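Local coordinates for acetamidase (Bacillus halodurans, PDB 2II1), which binds calcium ions and probably hydrolyses carbon-nitrogen bonds in linear amides, at residues Gly262-Ser274 / Arg284-Gly296. Numbering follows the deposited sequence.
Sequences GMLLSGAGDLYVS and RFSLALHYFEKLG
Tyr272 and Arg284, like Asp270 and Ser286 two residues along, are hydrogen-bonded pairs of the antiparallel hairpin formed by strands 270-275 and 281-288. Four backbone bonds, all nearly straight at hydrogen, tie them; the shortest join Tyr272 N to Arg284 O and Arg284 N to Tyr272 O. Two waters add to these bonds: one donates a hydrogen bond to Ala268 O and accepts one from Ala288 N, while the other donates to both Asp270 OD2 and Ser286 O.

On the face of Leu271 and Phe285, the apolar contacts begin. With chi1 at -160°, the Phe285 ring swings away from its own backbone nitrogen and reaches Leu265 on helix 258-268. Asp270 O sits over the ring centre, Leu265 CD1 over the rim of the opposite face, and Phe285 CZ lies 3.6 Å from Leu265 CB. Gly269 leaves the necessary room, since a beta carbon there would collide with Phe285 CE1. Replacing this phenylalanine with an alanine would probably open a gap between Leu265 and the Gly269-Leu271 backbone. Leu271 and Leu265 also pack on helix 235-253. Further on, Leu287 CD2 meets Leu264 CD2 at 4.1 Å, the two side chains crossing at about a right angle, and Tyr291 CZ rests 3.9 Å from Ala268 CB.

The other face is more polar. Tyr272 turns a ring edge to Ser286 CB (3.7 Å from CE2), and its CB lies over the rim of the Arg284 guanidinium. Arg284 NH1 makes weak bonds to Val273 O (3.1 Å) and Ser274 OG (3.2 Å), the latter also hydrogen-bonded to Thr158, but NH2 forms salt bridges with Asp160 and Asp189. Asp270 instead pairs with Lys159 of the second subunit. The hairpin thus has an apolar side packed against helices and a charged side that engages both its own chain and the dimer partner.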
loop_
_atom_site.group_PDB
_atom_site.type_symbol
_atom_site.label_atom_id
_atom_site.label_comp_id
_atom_site.label_asym_id
_atom_site.label_seq_id
_atom_site.Cartn_x
_atom_site.Cartn_y
_atom_site.Cartn_z
ATOM N N GLY A 262 -17.190 -2.367 -7.511
ATOM C CA GLY A 262 -15.852 -2.723 -7.948
ATOM C C GLY A 262 -15.193 -1.685 -8.850
ATOM O O GLY A 262 -13.980 -1.477 -8.769
HETATM N N MSE A 263 -15.991 -1.041 -9.706
HETATM C CA MSE A 263 -15.509 0.051 -10.555
HETATM C C MSE A 263 -15.146 1.269 -9.719
HETATM O O MSE A 263 -14.125 1.924 -9.954
HETATM C CB MSE A 263 -16.559 0.429 -11.590
HETATM C CG MSE A 263 -16.664 -0.547 -12.696
HETATM SE SE MSE A 263 -18.021 -0.013 -13.944
HETATM C CE MSE A 263 -17.863 -1.587 -15.199
ATOM N N LEU A 264 -15.968 1.561 -8.728
ATOM C CA LEU A 264 -15.677 2.698 -7.876
ATOM C C LEU A 264 -14.362 2.478 -7.128
ATOM O O LEU A 264 -13.558 3.401 -7.055
ATOM C CB LEU A 264 -16.829 3.010 -6.913
ATOM C CG LEU A 264 -16.568 4.228 -6.029
ATOM C CD1 LEU A 264 -16.548 5.522 -6.835
ATOM C CD2 LEU A 264 -17.585 4.306 -4.867
ATOM N N LEU A 265 -14.158 1.269 -6.594
ATOM C CA LEU A 265 -12.957 0.922 -5.832
ATOM C C LEU A 265 -11.692 0.963 -6.699
ATOM O O LEU A 265 -10.683 1.562 -6.314
ATOM C CB LEU A 265 -13.082 -0.490 -5.223
ATOM C CG LEU A 265 -14.171 -0.742 -4.156
ATOM C CD1 LEU A 265 -13.918 -2.049 -3.389
ATOM C CD2 LEU A 265 -14.297 0.424 -3.221
ATOM N N SER A 266 -11.756 0.291 -7.844
ATOM C CA SER A 266 -10.661 0.268 -8.814
ATOM C C SER A 266 -10.298 1.667 -9.283
ATOM O O SER A 266 -9.113 1.991 -9.488
ATOM C CB SER A 266 -11.046 -0.611 -9.989
ATOM O OG SER A 266 -9.912 -1.201 -10.563
ATOM N N GLY A 267 -11.308 2.517 -9.436
ATOM C CA GLY A 267 -11.078 3.887 -9.893
ATOM C C GLY A 267 -10.730 4.946 -8.849
ATOM O O GLY A 267 -10.080 5.944 -9.178
ATOM N N ALA A 268 -11.190 4.765 -7.612
ATOM C CA ALA A 268 -11.197 5.851 -6.625
ATOM C C ALA A 268 -10.628 5.418 -5.271
ATOM O O ALA A 268 -10.325 6.251 -4.454
ATOM C CB ALA A 268 -12.658 6.337 -6.429
ATOM N N GLY A 269 -10.531 4.116 -5.013
ATOM C CA GLY A 269 -10.038 3.646 -3.735
ATOM C C GLY A 269 -8.608 3.203 -3.823
ATOM O O GLY A 269 -8.072 3.063 -4.916
ATOM N N ASP A 270 -7.984 2.961 -2.674
ATOM C CA ASP A 270 -6.616 2.425 -2.660
ATOM C C ASP A 270 -6.430 1.234 -1.734
ATOM O O ASP A 270 -6.909 1.235 -0.599
ATOM C CB ASP A 270 -5.655 3.516 -2.236
ATOM C CG ASP A 270 -5.583 4.646 -3.231
ATOM O OD1 ASP A 270 -4.888 4.499 -4.258
ATOM O OD2 ASP A 270 -6.198 5.702 -2.975
ATOM N N LEU A 271 -5.689 0.232 -2.207
ATOM C CA LEU A 271 -5.336 -0.907 -1.410
ATOM C C LEU A 271 -3.992 -0.597 -0.795
ATOM O O LEU A 271 -3.053 -0.285 -1.494
ATOM C CB LEU A 271 -5.217 -2.167 -2.282
ATOM C CG LEU A 271 -4.822 -3.472 -1.618
ATOM C CD1 LEU A 271 -5.853 -3.906 -0.589
ATOM C CD2 LEU A 271 -4.633 -4.503 -2.745
ATOM N N TYR A 272 -3.916 -0.717 0.525
ATOM C CA TYR A 272 -2.700 -0.471 1.287
ATOM C C TYR A 272 -2.294 -1.693 2.103
ATOM O O TYR A 272 -3.112 -2.549 2.435
ATOM C CB TYR A 272 -2.905 0.683 2.275
ATOM C CG TYR A 272 -3.146 2.053 1.668
ATOM C CD1 TYR A 272 -2.177 2.660 0.852
ATOM C CD2 TYR A 272 -4.325 2.749 1.918
ATOM C CE1 TYR A 272 -2.380 3.913 0.303
ATOM C CE2 TYR A 272 -4.533 4.015 1.381
ATOM C CZ TYR A 272 -3.558 4.583 0.572
ATOM O OH TYR A 272 -3.761 5.826 0.052
ATOM N N VAL A 273 -1.018 -1.696 2.451
ATOM C CA VAL A 273 -0.363 -2.729 3.223
ATOM C C VAL A 273 -0.162 -2.210 4.639
ATOM O O VAL A 273 0.336 -1.096 4.828
ATOM C CB VAL A 273 1.020 -3.052 2.599
ATOM C CG1 VAL A 273 1.918 -3.770 3.579
ATOM C CG2 VAL A 273 0.869 -3.841 1.279
ATOM N N SER A 274 -0.540 -3.011 5.633
ATOM C CA SER A 274 -0.336 -2.637 7.025
ATOM C C SER A 274 1.018 -3.123 7.503
ATOM O O SER A 274 1.836 -2.322 7.932
ATOM C CB SER A 274 -1.444 -3.180 7.943
ATOM O OG SER A 274 -2.642 -2.433 7.782
ATOM N N ARG A 284 -5.212 -3.235 4.047
ATOM C CA ARG A 284 -6.458 -2.437 4.167
ATOM C C ARG A 284 -6.866 -1.780 2.874
ATOM O O ARG A 284 -6.022 -1.292 2.127
ATOM C CB ARG A 284 -6.416 -1.377 5.296
ATOM C CG ARG A 284 -5.322 -0.351 5.230
ATOM C CD ARG A 284 -4.977 0.173 6.626
ATOM N NE ARG A 284 -4.130 1.371 6.535
ATOM C CZ ARG A 284 -2.823 1.364 6.292
ATOM N NH1 ARG A 284 -2.173 0.230 6.123
ATOM N NH2 ARG A 284 -2.147 2.501 6.198
ATOM N N PHE A 285 -8.171 -1.773 2.612
ATOM C CA PHE A 285 -8.707 -0.997 1.495
ATOM C C PHE A 285 -9.354 0.258 2.035
ATOM O O PHE A 285 -10.243 0.174 2.894
ATOM C CB PHE A 285 -9.745 -1.767 0.662
ATOM C CG PHE A 285 -9.928 -1.174 -0.700
ATOM C CD1 PHE A 285 -10.752 -0.085 -0.900
ATOM C CD2 PHE A 285 -9.173 -1.639 -1.753
ATOM C CE1 PHE A 285 -10.840 0.506 -2.152
ATOM C CE2 PHE A 285 -9.278 -1.082 -2.985
ATOM C CZ PHE A 285 -10.132 -0.004 -3.192
ATOM N N SER A 286 -8.955 1.394 1.451
ATOM C CA SER A 286 -9.337 2.715 1.901
ATOM C C SER A 286 -10.087 3.495 0.802
ATOM O O SER A 286 -9.630 3.569 -0.363
ATOM C CB SER A 286 -8.095 3.481 2.333
ATOM O OG SER A 286 -8.369 4.820 2.633
ATOM N N LEU A 287 -11.242 4.059 1.178
ATOM C CA LEU A 287 -11.996 4.943 0.298
ATOM C C LEU A 287 -12.422 6.242 1.036
ATOM O O LEU A 287 -12.842 6.184 2.190
ATOM C CB LEU A 287 -13.205 4.195 -0.238
ATOM C CG LEU A 287 -14.069 4.885 -1.286
ATOM C CD1 LEU A 287 -13.354 5.007 -2.682
ATOM C CD2 LEU A 287 -15.395 4.159 -1.381
ATOM N N ALA A 288 -12.343 7.384 0.339
ATOM C CA ALA A 288 -12.678 8.707 0.876
ATOM C C ALA A 288 -14.121 8.806 1.392
ATOM O O ALA A 288 -15.051 8.346 0.738
ATOM C CB ALA A 288 -12.429 9.780 -0.170
ATOM N N LEU A 289 -14.299 9.407 2.571
ATOM C CA LEU A 289 -15.629 9.443 3.220
ATOM C C LEU A 289 -16.632 10.254 2.396
ATOM O O LEU A 289 -17.843 10.040 2.481
ATOM C CB LEU A 289 -15.540 10.043 4.629
ATOM C CG LEU A 289 -14.703 9.308 5.675
ATOM C CD1 LEU A 289 -14.379 10.290 6.805
ATOM C CD2 LEU A 289 -15.423 8.099 6.190
ATOM N N HIS A 290 -16.153 11.184 1.588
ATOM C CA HIS A 290 -17.090 11.978 0.801
ATOM C C HIS A 290 -17.862 11.141 -0.234
ATOM O O HIS A 290 -18.912 11.585 -0.684
ATOM C CB HIS A 290 -16.390 13.187 0.162
ATOM C CG HIS A 290 -15.465 12.835 -0.964
ATOM N ND1 HIS A 290 -15.915 12.557 -2.240
ATOM C CD2 HIS A 290 -14.115 12.727 -1.009
ATOM C CE1 HIS A 290 -14.884 12.284 -3.019
ATOM N NE2 HIS A 290 -13.779 12.383 -2.299
ATOM N N TYR A 291 -17.363 9.942 -0.591
ATOM C CA TYR A 291 -18.083 9.001 -1.467
ATOM C C TYR A 291 -19.222 8.311 -0.718
ATOM O O TYR A 291 -20.322 8.129 -1.261
ATOM C CB TYR A 291 -17.130 7.944 -2.085
ATOM C CG TYR A 291 -16.096 8.515 -3.053
ATOM C CD1 TYR A 291 -16.483 9.041 -4.287
ATOM C CD2 TYR A 291 -14.743 8.542 -2.728
ATOM C CE1 TYR A 291 -15.555 9.557 -5.167
ATOM C CE2 TYR A 291 -13.805 9.069 -3.607
ATOM C CZ TYR A 291 -14.222 9.569 -4.825
ATOM O OH TYR A 291 -13.316 10.100 -5.686
ATOM N N PHE A 292 -18.967 7.948 0.536
ATOM C CA PHE A 292 -20.006 7.451 1.433
ATOM C C PHE A 292 -21.077 8.510 1.698
ATOM O O PHE A 292 -22.239 8.176 1.790
ATOM C CB PHE A 292 -19.410 6.973 2.758
ATOM C CG PHE A 292 -18.479 5.828 2.600
ATOM C CD1 PHE A 292 -18.956 4.546 2.475
ATOM C CD2 PHE A 292 -17.110 6.036 2.512
ATOM C CE1 PHE A 292 -18.067 3.501 2.288
ATOM C CE2 PHE A 292 -16.240 4.984 2.312
ATOM C CZ PHE A 292 -16.727 3.731 2.207
ATOM N N GLU A 293 -20.701 9.776 1.830
ATOM C CA GLU A 293 -21.697 10.845 2.038
ATOM C C GLU A 293 -22.621 10.910 0.814
ATOM O O GLU A 293 -23.835 10.881 0.941
ATOM C CB GLU A 293 -21.029 12.210 2.245
ATOM C CG GLU A 293 -19.998 12.265 3.363
ATOM N N LYS A 294 -22.016 10.992 -0.366
ATOM C CA LYS A 294 -22.716 10.902 -1.653
ATOM C C LYS A 294 -23.669 9.699 -1.748
ATOM O O LYS A 294 -24.808 9.847 -2.175
ATOM C CB LYS A 294 -21.704 10.839 -2.819
ATOM C CG LYS A 294 -20.973 12.142 -3.145
ATOM C CD LYS A 294 -19.757 11.876 -4.066
ATOM C CE LYS A 294 -18.856 13.089 -4.223
ATOM N NZ LYS A 294 -19.639 14.375 -4.264
ATOM N N LEU A 295 -23.217 8.517 -1.335
ATOM C CA LEU A 295 -24.047 7.317 -1.395
ATOM C C LEU A 295 -25.083 7.217 -0.266
ATOM O O LEU A 295 -25.822 6.252 -0.222
ATOM C CB LEU A 295 -23.178 6.053 -1.419
ATOM C CG LEU A 295 -22.391 5.850 -2.714
ATOM C CD1 LEU A 295 -21.311 4.786 -2.536
ATOM C CD2 LEU A 295 -23.351 5.513 -3.875
ATOM N N GLY A 296 -25.150 8.208 0.621
ATOM C CA GLY A 296 -26.095 8.193 1.742
ATOM C C GLY A 296 -25.705 7.224 2.855
ATOM O O GLY A 296 -26.552 6.858 3.680
HETATM O O HOH W 1 -10.386 6.986 -1.774
HETATM O O HOH W 2 -7.983 5.855 -0.656
#